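PDB 4G78: histidine phosphotransfer protein from Medicago truncatula, which probably relays phosphoryl groups between cytokinin sensor histidine kinases and response regulators in plant hormone signalling. Local coordinates for residues L57-M61 with H78-Q82; L7-L11 with Q139-T143; R93-C98 with L120-L126. All coordinates share one frame. Residue numbers count along the deposited sequence, not the author numbering.

Contact 1 (L57-M61 with H78-Q82); sequences LLNNM and HAHQQ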
ATOM      1  N   LEU A  57      -5.225 -10.433  -4.432  1.00 11.06           N
ATOM      2  CA  LEU A  57      -6.017 -10.612  -3.282  1.00 11.11           C
ATOM      3  C   LEU A  57      -7.320  -9.834  -3.346  1.00 10.95           C
ATOM      4  O   LEU A  57      -8.410 -10.320  -3.037  1.00 11.60           O
ATOM      5  CB  LEU A  57      -5.186 -10.360  -2.011  1.00 11.59           C
ATOM      6  CG  LEU A  57      -5.860 -10.590  -0.715  1.00 12.66           C
ATOM      7  CD1 LEU A  57      -4.799 -10.834   0.349  1.00 14.57           C
ATOM      8  CD2 LEU A  57      -6.711  -9.424  -0.281  1.00 14.64           C
ATOM      9  N   LEU A  58      -7.227  -8.546  -3.727  1.00 10.88           N
ATOM     10  CA  LEU A  58      -8.420  -7.726  -3.847  0.76 11.44           C
ATOM     11  C   LEU A  58      -9.358  -8.320  -4.877  1.00 12.24           C
ATOM     12  O   LEU A  58     -10.617  -8.277  -4.649  1.00 13.11           O
ATOM     13  CB  LEU A  58      -8.048  -6.295  -4.285  0.76 12.42           C
ATOM     14  CG  LEU A  58      -7.366  -5.488  -3.196  0.76 13.13           C
ATOM     15  CD1 LEU A  58      -7.031  -4.063  -3.549  0.76 23.10           C
ATOM     16  CD2 LEU A  58      -8.312  -5.297  -2.051  0.76 21.10           C
ATOM     17  N   ASN A  59      -8.853  -8.808  -5.989  1.00 12.40           N
ATOM     18  CA  ASN A  59      -9.743  -9.440  -7.003  1.00 14.92           C
ATOM     19  C   ASN A  59     -10.412 -10.669  -6.388  1.00 14.43           C
ATOM     20  O   ASN A  59     -11.626 -10.911  -6.589  1.00 14.67           O
ATOM     21  CB  ASN A  59      -8.954  -9.768  -8.228  1.00 17.31           C
ATOM     22  CG  ASN A  59      -8.557  -8.601  -9.066  1.00 23.26           C
ATOM     23  OD1 ASN A  59      -7.577  -8.781  -9.886  1.00 35.07           O
ATOM     24  ND2 ASN A  59      -9.307  -7.484  -8.823  1.00 41.08           N
ATOM     25  N   ASN A  60      -9.657 -11.464  -5.596  1.00 13.35           N
ATOM     26  CA  ASN A  60     -10.271 -12.607  -4.928  1.00 14.17           C
ATOM     27  C   ASN A  60     -11.324 -12.236  -3.986  1.00 13.56           C
ATOM     28  O   ASN A  60     -12.386 -12.901  -3.882  1.00 14.53           O
ATOM     29  CB  ASN A  60      -9.177 -13.450  -4.232  1.00 17.82           C
ATOM     30  CG  ASN A  60      -8.336 -14.226  -5.205  1.00 23.96           C
ATOM     31  OD1 ASN A  60      -8.854 -14.639  -6.207  1.00 35.01           O
ATOM     32  ND2 ASN A  60      -7.122 -14.595  -5.020  1.00 32.21           N
ATOM     33  N   MET A  61     -11.145 -11.149  -3.225  1.00 13.03           N
ATOM     34  CA  MET A  61     -12.130 -10.707  -2.294  0.72 13.30           C
ATOM     35  C   MET A  61     -13.403 -10.228  -3.016  1.00 12.59           C
ATOM     36  O   MET A  61     -14.537 -10.513  -2.590  1.00 13.42           O
ATOM     37  CB  MET A  61     -11.671  -9.513  -1.403  0.72 14.83           C
ATOM     38  CG  MET A  61     -10.664  -9.957  -0.382  0.72 14.06           C
ATOM     39  SD  MET A  61      -9.998  -8.659   0.642  0.72 24.46           S
ATOM     40  CE  MET A  61     -11.217  -8.750   1.951  0.72 18.83           C
ATOM     41  N   HIS A  78      -8.813 -13.470   3.881  1.00 13.24           N
ATOM     42  CA  HIS A  78      -8.196 -12.569   2.904  1.00 12.13           C
ATOM     43  C   HIS A  78      -7.837 -11.232   3.560  1.00 11.13           C
ATOM     44  O   HIS A  78      -6.786 -10.674   3.334  1.00 11.46           O
ATOM     45  CB  HIS A  78      -9.092 -12.325   1.679  1.00 13.45           C
ATOM     46  CG  HIS A  78      -9.283 -13.421   0.748  1.00 16.37           C
ATOM     47  ND1 HIS A  78      -8.245 -14.152   0.215  1.00 25.41           N
ATOM     48  CD2 HIS A  78     -10.446 -13.870   0.137  1.00 21.06           C
ATOM     49  CE1 HIS A  78      -8.781 -15.078  -0.629  1.00 30.86           C
ATOM     50  NE2 HIS A  78     -10.138 -14.930  -0.660  1.00 24.57           N
ATOM     51  N   ALA A  79      -8.767 -10.693   4.337  1.00 11.33           N
ATOM     52  CA  ALA A  79      -8.527  -9.392   4.995  1.00 11.12           C
ATOM     53  C   ALA A  79      -7.320  -9.509   5.938  1.00 11.17           C
ATOM     54  O   ALA A  79      -6.502  -8.590   5.990  1.00 11.21           O
ATOM     55  CB  ALA A  79      -9.737  -8.926   5.740  1.00 13.03           C
ATOM     56  N   HIS A  80      -7.198 -10.620   6.681  1.00 12.44           N
ATOM     57  CA  HIS A  80      -6.094 -10.818   7.560  1.00 13.22           C
ATOM     58  C   HIS A  80      -4.801 -10.934   6.825  1.00 11.77           C
ATOM     59  O   HIS A  80      -3.745 -10.369   7.220  1.00 12.61           O
ATOM     60  CB  HIS A  80      -6.352 -12.094   8.400  1.00 18.42           C
ATOM     61  CG  HIS A  80      -5.294 -12.414   9.387  1.00 25.79           C
ATOM     62  ND1 HIS A  80      -4.246 -13.383   9.302  1.00 36.30           N
ATOM     63  CD2 HIS A  80      -5.139 -11.768  10.571  1.00 34.64           C
ATOM     64  CE1 HIS A  80      -3.535 -13.240  10.394  1.00 43.20           C
ATOM     65  NE2 HIS A  80      -4.036 -12.243  11.204  1.00 42.89           N
ATOM     66  N   GLN A  81      -4.776 -11.655   5.709  1.00 11.56           N
ATOM     67  CA  GLN A  81      -3.586 -11.760   4.885  0.60 11.35           C
ATOM     68  C   GLN A  81      -3.178 -10.392   4.379  1.00 10.84           C
ATOM     69  O   GLN A  81      -1.998 -10.023   4.403  1.00 11.46           O
ATOM     70  CB  GLN A  81      -3.744 -12.776   3.776  0.60 12.04           C
ATOM     71  CG  GLN A  81      -2.639 -12.775   2.711  0.60 14.55           C
ATOM     72  CD  GLN A  81      -1.370 -13.389   3.246  0.60 17.43           C
ATOM     73  OE1 GLN A  81      -1.372 -14.286   4.113  0.60 22.90           O
ATOM     74  NE2 GLN A  81      -0.222 -12.919   2.666  0.60 18.83           N
ATOM     75  N   GLN A  82      -4.140  -9.619   3.844  1.00 10.26           N
ATOM     76  CA  GLN A  82      -3.807  -8.278   3.350  1.00  9.66           C
ATOM     77  C   GLN A  82      -3.338  -7.378   4.461  1.00  9.43           C
ATOM     78  O   GLN A  82      -2.477  -6.510   4.236  1.00  9.74           O
ATOM     79  CB  GLN A  82      -5.001  -7.693   2.602  1.00  9.58           C
ATOM     80  CG  GLN A  82      -4.684  -6.384   1.908  1.00  9.52           C
ATOM     81  CD  GLN A  82      -3.655  -6.500   0.831  1.00  9.28           C
ATOM     82  OE1 GLN A  82      -3.607  -7.494   0.095  1.00 10.52           O
ATOM     83  NE2 GLN A  82      -2.781  -5.492   0.664  1.00  9.91           N
TER
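His78 opens segment 78-82 with its CB 3.5 Å from Met61 CG, at the closest CA pair of the two segments (6.8 Å). Its ring lies obliquely beside Asn60, whose CB stands 4.3 Å from the ring centroid and 29° off the normal, an off-centre CH-pi contact, while His78 O meets Leu57 CD1 at 3.6 Å. Ala79 points away overall, yet Met61 CE reaches to 4.1 Å from Ala79 CB; Phe101 touches both side chains. The axes run at 163°, nearly antiparallel and 10.4 Å apart, as befits neighbouring helices in the four-helix bundle of an HPt domain. His80, the predicted phosphohistidine, is unmodified here; its CA-CB bond points away from segment 57-61 and its ring is exposed. One turn on from His78, Gln81 CG packs 3.7 Å from Leu57 CD1. Leu57 CD1 also lies 3.6 Å from Gln82 OE1, a van der Waals contact, whereas Gln82 NE2 hydrogen-bonds Ser54 OG, one turn before Leu58 on helix 41-66.

Contact 2 (L7-L11 with Q139-T143); sequences LHRKL and QEIKT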
ATOM      1  N   LEU A   7      12.979  18.825  -8.255  1.00 10.48           N
ATOM      2  CA  LEU A   7      12.684  17.414  -8.105  1.00 10.14           C
ATOM      3  C   LEU A   7      12.942  16.924  -6.694  1.00 10.01           C
ATOM      4  O   LEU A   7      12.182  16.168  -6.120  1.00 10.30           O
ATOM      5  CB  LEU A   7      13.500  16.542  -9.061  1.00 10.97           C
ATOM      6  CG  LEU A   7      13.246  16.781 -10.549  1.00 11.76           C
ATOM      7  CD1 LEU A   7      14.134  15.830 -11.307  1.00 14.29           C
ATOM      8  CD2 LEU A   7      11.794  16.666 -10.920  1.00 12.69           C
ATOM      9  N   HIS A   8      14.087  17.358  -6.115  1.00 10.19           N
ATOM     10  CA  HIS A   8      14.405  16.996  -4.781  1.00 10.14           C
ATOM     11  C   HIS A   8      13.388  17.526  -3.771  1.00 10.07           C
ATOM     12  O   HIS A   8      12.976  16.834  -2.851  1.00 10.64           O
ATOM     13  CB  HIS A   8      15.793  17.448  -4.383  1.00 10.52           C
ATOM     14  CG  HIS A   8      16.934  16.638  -5.022  1.00 10.89           C
ATOM     15  ND1 HIS A   8      17.262  16.751  -6.304  1.00 11.21           N
ATOM     16  CD2 HIS A   8      17.739  15.744  -4.468  1.00 11.71           C
ATOM     17  CE1 HIS A   8      18.321  15.923  -6.536  1.00 11.85           C
ATOM     18  NE2 HIS A   8      18.625  15.317  -5.420  1.00 12.08           N
ATOM     19  N   ARG A   9      12.999  18.783  -3.941  1.00 10.39           N
ATOM     20  CA  ARG A   9      12.007  19.393  -3.069  1.00 10.71           C
ATOM     21  C   ARG A   9      10.667  18.680  -3.215  1.00 10.09           C
ATOM     22  O   ARG A   9      10.004  18.399  -2.224  1.00 11.06           O
ATOM     23  CB  ARG A   9      11.834  20.884  -3.354  1.00 12.32           C
ATOM     24  CG  ARG A   9      13.019  21.735  -2.935  1.00 16.14           C
ATOM     25  CD  ARG A   9      12.694  23.224  -3.086  1.00 24.30           C
ATOM     26  NE  ARG A   9      13.119  23.712  -4.385  1.00 41.10           N
ATOM     27  CZ  ARG A   9      12.317  24.097  -5.360  1.00 28.52           C
ATOM     28  NH1 ARG A   9      11.002  24.049  -5.224  1.00 32.87           N
ATOM     29  NH2 ARG A   9      12.858  24.518  -6.484  1.00 32.37           N
ATOM     30  N   LYS A  10      10.262  18.388  -4.443  1.00 10.45           N
ATOM     31  CA  LYS A  10       8.973  17.729  -4.645  1.00 10.42           C
ATOM     32  C   LYS A  10       8.979  16.347  -4.006  1.00  9.62           C
ATOM     33  O   LYS A  10       7.984  15.927  -3.393  1.00 10.41           O
ATOM     34  CB  LYS A  10       8.589  17.676  -6.108  1.00 10.69           C
ATOM     35  CG  LYS A  10       7.223  17.050  -6.361  1.00 11.46           C
ATOM     36  CD  LYS A  10       6.029  17.718  -5.789  1.00 12.73           C
ATOM     37  CE  LYS A  10       5.722  19.036  -6.420  1.00 15.73           C
ATOM     38  NZ  LYS A  10       5.241  18.874  -7.805  1.00 17.46           N
ATOM     39  N   LEU A  11      10.070  15.596  -4.179  1.00  9.63           N
ATOM     40  CA  LEU A  11      10.137  14.272  -3.605  1.00  9.59           C
ATOM     41  C   LEU A  11      10.012  14.337  -2.101  1.00  9.48           C
ATOM     42  O   LEU A  11       9.217  13.597  -1.480  1.00 10.02           O
ATOM     43  CB  LEU A  11      11.416  13.583  -4.039  1.00  9.92           C
ATOM     44  CG  LEU A  11      11.681  12.209  -3.436  1.00 10.15           C
ATOM     45  CD1 LEU A  11      10.520  11.251  -3.653  1.00 12.27           C
ATOM     46  CD2 LEU A  11      12.956  11.670  -3.986  1.00 13.14           C
ATOM     47  N   GLN A 139      13.462   8.166  -9.681  0.73 10.52           N
ATOM     48  CA  GLN A 139      14.077   7.715 -10.919  0.73 11.55           C
ATOM     49  C   GLN A 139      14.644   8.892 -11.740  0.73 10.32           C
ATOM     50  O   GLN A 139      15.659   8.804 -12.350  0.73 11.36           O
ATOM     51  CB  GLN A 139      13.131   6.839 -11.708  0.73 13.31           C
ATOM     52  CG  GLN A 139      12.905   5.494 -10.976  0.73 17.00           C
ATOM     53  CD  GLN A 139      14.121   4.735 -10.598  0.73 22.03           C
ATOM     54  OE1 GLN A 139      15.112   4.562 -11.252  0.73 25.02           O
ATOM     55  NE2 GLN A 139      13.883   4.368  -9.329  0.73 31.92           N
ATOM     56  N   GLU A 140      13.851   9.998 -11.754  1.00  9.50           N
ATOM     57  CA  GLU A 140      14.314  11.172 -12.487  1.00  9.15           C
ATOM     58  C   GLU A 140      15.572  11.763 -11.832  1.00  8.99           C
ATOM     59  O   GLU A 140      16.482  12.218 -12.528  1.00  9.80           O
ATOM     60  CB  GLU A 140      13.212  12.204 -12.586  1.00  9.51           C
ATOM     61  CG  GLU A 140      12.098  11.770 -13.504  1.00  9.35           C
ATOM     62  CD  GLU A 140      10.929  12.709 -13.540  1.00 10.07           C
ATOM     63  OE1 GLU A 140      10.948  13.748 -12.885  1.00 11.25           O
ATOM     64  OE2 GLU A 140       9.955  12.365 -14.306  1.00 11.53           O
ATOM     65  N   ILE A 141      15.627  11.776 -10.525  1.00  9.42           N
ATOM     66  CA  ILE A 141      16.815  12.229  -9.805  1.00  9.93           C
ATOM     67  C   ILE A 141      17.999  11.339 -10.128  1.00 10.38           C
ATOM     68  O   ILE A 141      19.120  11.812 -10.430  1.00 12.16           O
ATOM     69  CB  ILE A 141      16.543  12.324  -8.323  1.00 10.65           C
ATOM     70  CG1 ILE A 141      15.583  13.493  -8.037  1.00 10.92           C
ATOM     71  CG2 ILE A 141      17.848  12.466  -7.521  1.00 12.18           C
ATOM     72  CD1 ILE A 141      15.022  13.537  -6.655  1.00 12.19           C
ATOM     73  N   LYS A 142      17.801  10.025 -10.139  1.00 11.32           N
ATOM     74  CA  LYS A 142      18.889   9.086 -10.521  1.00 13.46           C
ATOM     75  C   LYS A 142      19.385   9.398 -11.911  1.00 12.86           C
ATOM     76  O   LYS A 142      20.558   9.365 -12.192  1.00 15.61           O
ATOM     77  CB  LYS A 142      18.394   7.677 -10.407  1.00 17.49           C
ATOM     78  CG  LYS A 142      19.441   6.601 -10.609  1.00 26.82           C
ATOM     79  CD  LYS A 142      19.038   5.302  -9.938  1.00 38.41           C
ATOM     80  CE  LYS A 142      17.877   4.622 -10.560  1.00 44.89           C
ATOM     81  NZ  LYS A 142      17.919   3.096 -10.426  1.00 44.92           N
ATOM     82  N   THR A 143      18.458   9.596 -12.858  1.00 11.92           N
ATOM     83  CA  THR A 143      18.816   9.886 -14.226  1.00 12.90           C
ATOM     84  C   THR A 143      19.694  11.181 -14.269  1.00 14.09           C
ATOM     85  O   THR A 143      20.619  11.261 -15.085  1.00 17.49           O
ATOM     86  CB  THR A 143      17.593  10.061 -15.077  1.00 13.72           C
ATOM     87  OG1 THR A 143      16.816   8.856 -15.086  1.00 15.84           O
ATOM     88  CG2 THR A 143      17.938  10.432 -16.528  1.00 16.41           C
TER
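Ile141 is the residue on which the two helices meet: of the four residue pairs within 4.5 Å, three involve it. With chi1 m and chi2 t its side chain is extended, and CD1 stands 3.9 Å from the centroid of the His8 ring, only 7° off the ring normal, a CH-pi contact squarely over the face. The His8 CA-CB bond points sideways, but chi1 at -73° and chi2 at 73° bring the imidazole back across the gap, so that His8 CE1 also lies 3.6 Å from Ile141 CG2. The ring is also held from the same end of the chain, by a hydrogen bond between His8 ND1 and OD1 of Asp5, just ahead of helix 6-20. Leu7, in the mt rotamer, sets its CB 3.8 Å from Ile141 CG1 and its CD2 3.6 Å from Glu140 OE1; that carboxylate has its charge partner in Lys136, through OE2. Leu11 takes the other common leucine rotamer, tp, and places CD2 3.9 Å from Ile141 CD1.

The segments cross at 155°, with axes 10.4 Å apart and Leu7 and Ile141 as the nearest CA pair (6.8 Å). They thereby lay the N-terminal helix 6-20 against the far end of the long helix 110-145, a surface contact whose centre lies about 21 Å from the centre of the chain. No hydrogen bond or salt bridge crosses between the segments, and just 255 Å² is buried, so the attachment here rests on dispersion and side-chain fit, with His8 ND1 satisfied by Asp5 and Glu140 OE2 by Lys136 on its own helix.

Contact 3 (R93-C98 with L120-L126); sequences RVKNVC and LQQEYSL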
ATOM      1  N   ARG A  93      -2.826   3.171   6.050  1.00  8.67           N
ATOM      2  CA  ARG A  93      -4.268   3.298   5.820  1.00  8.98           C
ATOM      3  C   ARG A  93      -4.842   2.024   5.261  1.00  8.50           C
ATOM      4  O   ARG A  93      -5.962   1.615   5.623  1.00 10.31           O
ATOM      5  CB  ARG A  93      -4.594   4.530   4.995  1.00  8.92           C
ATOM      6  CG  ARG A  93      -4.661   5.809   5.809  1.00  9.45           C
ATOM      7  CD  ARG A  93      -4.499   7.074   4.998  1.00  9.97           C
ATOM      8  NE  ARG A  93      -5.589   7.260   4.043  1.00  9.76           N
ATOM      9  CZ  ARG A  93      -5.873   8.441   3.477  1.00 10.17           C
ATOM     10  NH1 ARG A  93      -5.233   9.527   3.833  1.00 11.55           N
ATOM     11  NH2 ARG A  93      -6.820   8.493   2.550  1.00 11.71           N
ATOM     12  N   VAL A  94      -4.129   1.343   4.352  1.00  8.29           N
ATOM     13  CA  VAL A  94      -4.608   0.068   3.812  1.00  8.52           C
ATOM     14  C   VAL A  94      -4.711  -0.948   4.948  1.00  8.73           C
ATOM     15  O   VAL A  94      -5.727  -1.655   5.085  1.00  9.39           O
ATOM     16  CB  VAL A  94      -3.714  -0.409   2.667  1.00  8.38           C
ATOM     17  CG1 VAL A  94      -4.151  -1.816   2.213  1.00  9.43           C
ATOM     18  CG2 VAL A  94      -3.705   0.532   1.490  1.00  9.79           C
ATOM     19  N   LYS A  95      -3.663  -1.057   5.780  1.00  8.66           N
ATOM     20  CA  LYS A  95      -3.659  -1.996   6.895  1.00  9.74           C
ATOM     21  C   LYS A  95      -4.863  -1.762   7.794  1.00 10.06           C
ATOM     22  O   LYS A  95      -5.521  -2.725   8.242  1.00 11.22           O
ATOM     23  CB  LYS A  95      -2.338  -1.831   7.677  1.00 11.51           C
ATOM     24  CG  LYS A  95      -2.333  -2.474   9.037  1.00 15.54           C
ATOM     25  CD  LYS A  95      -1.090  -2.175   9.809  1.00 16.49           C
ATOM     26  CE  LYS A  95      -1.244  -2.134  11.280  1.00 20.60           C
ATOM     27  NZ  LYS A  95      -1.732  -0.854  11.863  1.00 24.21           N
ATOM     28  N   ASN A  96      -5.143  -0.494   8.090  1.00 10.36           N
ATOM     29  CA  ASN A  96      -6.178  -0.227   9.048  1.00 11.71           C
ATOM     30  C   ASN A  96      -7.532  -0.553   8.464  1.00 11.60           C
ATOM     31  O   ASN A  96      -8.401  -1.096   9.171  1.00 14.17           O
ATOM     32  CB  ASN A  96      -5.990   1.178   9.572  1.00 13.25           C
ATOM     33  CG  ASN A  96      -4.694   1.299  10.430  1.00 15.14           C
ATOM     34  OD1 ASN A  96      -4.249   0.257  11.041  1.00 18.77           O
ATOM     35  ND2 ASN A  96      -4.128   2.437  10.511  1.00 18.41           N
ATOM     36  N   VAL A  97      -7.770  -0.360   7.185  1.00 11.15           N
ATOM     37  CA  VAL A  97      -9.041  -0.817   6.590  1.00 11.77           C
ATOM     38  C   VAL A  97      -9.149  -2.318   6.700  1.00 11.72           C
ATOM     39  O   VAL A  97     -10.266  -2.855   6.925  1.00 12.99           O
ATOM     40  CB  VAL A  97      -9.214  -0.386   5.106  1.00 13.39           C
ATOM     41  CG1 VAL A  97     -10.451  -0.972   4.537  1.00 15.49           C
ATOM     42  CG2 VAL A  97      -9.197   1.124   4.885  1.00 15.20           C
ATOM     43  N   CYS A  98      -8.084  -3.045   6.497  1.00 11.65           N
ATOM     44  CA  CYS A  98      -8.173  -4.494   6.575  1.00 12.09           C
ATOM     45  C   CYS A  98      -8.688  -4.943   7.912  1.00 12.99           C
ATOM     46  O   CYS A  98      -9.383  -5.954   8.024  1.00 15.22           O
ATOM     47  CB  CYS A  98      -6.807  -5.121   6.305  1.00 13.11           C
ATOM     48  SG  CYS A  98      -6.257  -4.967   4.632  1.00 13.57           S
ATOM     49  N   LEU A 120     -11.214  -0.412   1.016  1.00 12.07           N
ATOM     50  CA  LEU A 120      -9.925  -1.055   0.781  1.00 11.46           C
ATOM     51  C   LEU A 120      -9.419  -0.798  -0.628  1.00 11.03           C
ATOM     52  O   LEU A 120      -8.246  -0.450  -0.864  1.00 11.26           O
ATOM     53  CB  LEU A 120     -10.051  -2.549   1.069  1.00 11.65           C
ATOM     54  CG  LEU A 120      -8.790  -3.366   0.876  1.00 12.55           C
ATOM     55  CD1 LEU A 120      -7.659  -2.842   1.740  1.00 17.55           C
ATOM     56  CD2 LEU A 120      -9.052  -4.830   1.170  1.00 14.29           C
ATOM     57  N   GLN A 121     -10.303  -0.973  -1.612  1.00 11.53           N
ATOM     58  CA  GLN A 121      -9.912  -0.718  -2.979  0.51 12.18           C
ATOM     59  C   GLN A 121      -9.493   0.740  -3.178  1.00 11.63           C
ATOM     60  O   GLN A 121      -8.497   1.019  -3.863  1.00 12.31           O
ATOM     61  CB  GLN A 121     -11.150  -1.080  -3.809  0.51 12.67           C
ATOM     62  CG  GLN A 121     -11.376  -2.358  -4.423  0.51 16.93           C
ATOM     63  CD  GLN A 121     -12.775  -2.763  -4.826  0.51 16.64           C
ATOM     64  OE1 GLN A 121     -13.057  -3.938  -5.020  0.51 19.81           O
ATOM     65  NE2 GLN A 121     -13.681  -1.789  -4.935  0.51 27.62           N
ATOM     66  N   GLN A 122     -10.256   1.653  -2.573  1.00 12.13           N
ATOM     67  CA  GLN A 122      -9.982   3.110  -2.653  0.57 12.51           C
ATOM     68  C   GLN A 122      -8.579   3.407  -2.066  1.00 11.14           C
ATOM     69  O   GLN A 122      -7.778   4.117  -2.656  1.00 11.82           O
ATOM     70  CB  GLN A 122     -11.019   3.952  -1.913  0.57 14.17           C
ATOM     71  CG  GLN A 122     -10.808   5.483  -1.900  0.57 19.17           C
ATOM     72  CD  GLN A 122     -12.047   6.361  -1.876  0.57 32.08           C
ATOM     73  OE1 GLN A 122     -11.851   7.438  -2.433  0.57 45.51           O
ATOM     74  NE2 GLN A 122     -13.061   5.806  -1.261  0.57 46.27           N
ATOM     75  N   GLU A 123      -8.378   2.914  -0.883  1.00 10.70           N
ATOM     76  CA  GLU A 123      -7.134   3.159  -0.177  1.00 10.29           C
ATOM     77  C   GLU A 123      -5.956   2.545  -0.894  1.00  9.25           C
ATOM     78  O   GLU A 123      -4.863   3.151  -0.954  1.00  9.13           O
ATOM     79  CB  GLU A 123      -7.232   2.703   1.258  1.00 10.21           C
ATOM     80  CG  GLU A 123      -8.127   3.605   2.089  1.00 11.99           C
ATOM     81  CD  GLU A 123      -7.604   4.991   2.294  1.00 11.79           C
ATOM     82  OE1 GLU A 123      -6.382   5.178   2.285  1.00 10.80           O
ATOM     83  OE2 GLU A 123      -8.419   5.941   2.408  1.00 16.63           O
ATOM     84  N   TYR A 124      -6.118   1.354  -1.463  1.00  9.16           N
ATOM     85  CA  TYR A 124      -5.046   0.714  -2.204  1.00  8.94           C
ATOM     86  C   TYR A 124      -4.684   1.558  -3.415  1.00  9.13           C
ATOM     87  O   TYR A 124      -3.502   1.804  -3.692  1.00  9.47           O
ATOM     88  CB  TYR A 124      -5.445  -0.710  -2.603  1.00  9.74           C
ATOM     89  CG  TYR A 124      -4.377  -1.318  -3.455  1.00  9.39           C
ATOM     90  CD1 TYR A 124      -3.178  -1.765  -2.908  1.00  9.99           C
ATOM     91  CD2 TYR A 124      -4.538  -1.381  -4.808  1.00  9.97           C
ATOM     92  CE1 TYR A 124      -2.150  -2.253  -3.719  1.00 10.71           C
ATOM     93  CE2 TYR A 124      -3.494  -1.825  -5.635  1.00 10.66           C
ATOM     94  CZ  TYR A 124      -2.316  -2.285  -5.071  1.00 10.57           C
ATOM     95  OH  TYR A 124      -1.263  -2.756  -5.827  1.00 12.60           O
ATOM     96  N   SER A 125      -5.681   2.008  -4.163  1.00  9.74           N
ATOM     97  CA  SER A 125      -5.396   2.810  -5.334  0.68 10.86           C
ATOM     98  C   SER A 125      -4.717   4.128  -4.969  1.00  9.99           C
ATOM     99  O   SER A 125      -3.758   4.533  -5.666  1.00 11.02           O
ATOM    100  CB  SER A 125      -6.695   3.040  -6.110  0.68 12.43           C
ATOM    101  OG  SER A 125      -6.451   3.905  -7.200  0.68 14.85           O
ATOM    102  N   LEU A 126      -5.152   4.767  -3.914  1.00 10.27           N
ATOM    103  CA  LEU A 126      -4.514   6.027  -3.468  1.00 10.67           C
ATOM    104  C   LEU A 126      -3.078   5.773  -3.144  1.00  9.99           C
ATOM    105  O   LEU A 126      -2.168   6.556  -3.495  1.00 10.81           O
ATOM    106  CB  LEU A 126      -5.249   6.610  -2.257  1.00 11.40           C
ATOM    107  CG  LEU A 126      -6.609   7.227  -2.535  1.00 13.57           C
ATOM    108  CD1 LEU A 126      -7.359   7.455  -1.264  1.00 15.16           C
ATOM    109  CD2 LEU A 126      -6.382   8.580  -3.320  1.00 18.34           C
TER
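Leu120 and Val94 form the apolar centre, with Leu120 CD1 3.7 Å from Val94 CG1. The same Leu120 CD1 lies 3.9 Å from Cys98 SG, so this one methyl bridges two residues a helical turn apart. Val97 reaches the other end of the leucine, its CG1 3.8 Å from Leu120 CB and 3.6 Å from the backbone Leu120 N. Such close approach to the main chain fits the short spacings: axes 9.0 Å apart, and CA pairs of 5.6 Å (Val94 with Glu123) and 5.9 Å (Val97 with Leu120). Val94 CG2 likewise packs on the backbone, 3.8 Å from Glu123 O and 3.9 Å from Tyr124 N.

At 168° the segments are almost antiparallel, setting the short helix 92-99 along helix 110-145 within the helical bundle of the HPt domain. Helix 41-66 approaches from the Tyr124 side, where Tyr124 OH hydrogen-bonds Glu55.

Farther out, the aliphatic part of Glu123 is covered by Val97, with Glu123 CG 3.9 Å from Val97 CG2, before its carboxylate turns to Arg93. This salt bridge is two-pronged: Arg93 NE donates to Glu123 OE1 at 2.8 Å and Arg93 NH2 to Glu123 OE2 at 3.0 Å, with OE1 near the guanidinium plane. Beyond it, Leu126 CD1 lies 4.0 Å from Arg93 NH2, while Arg93 NH1 hydrogen-bonds Gln21 O and Tyr23 adds a cation-pi contact to the arginine.

From the N terminus, helix 6-20 opens contact 2, which closes only at residues 139-143, a loop of 127 residues that encloses both others. Within it, contact 1 joins helix 41-66 to its successor, helix 72-89, across a short connection, and closes before contact 3 opens at helix 92-99; contact 3 then closes on helix 110-145, so the two are in series and none cross. Contacts 1 and 3 touch, with Leu58 CD2 3.3 Å from Leu120 CD2 and Gln82 CG 3.4 Å from Cys98 SG, uniting four helices in one core. Contact 2 shares helix 110-145 with contact 3, but the centres of contacts 2 and 3 lie about 26 Å apart, those of contacts 2 and 1 about 33 Å.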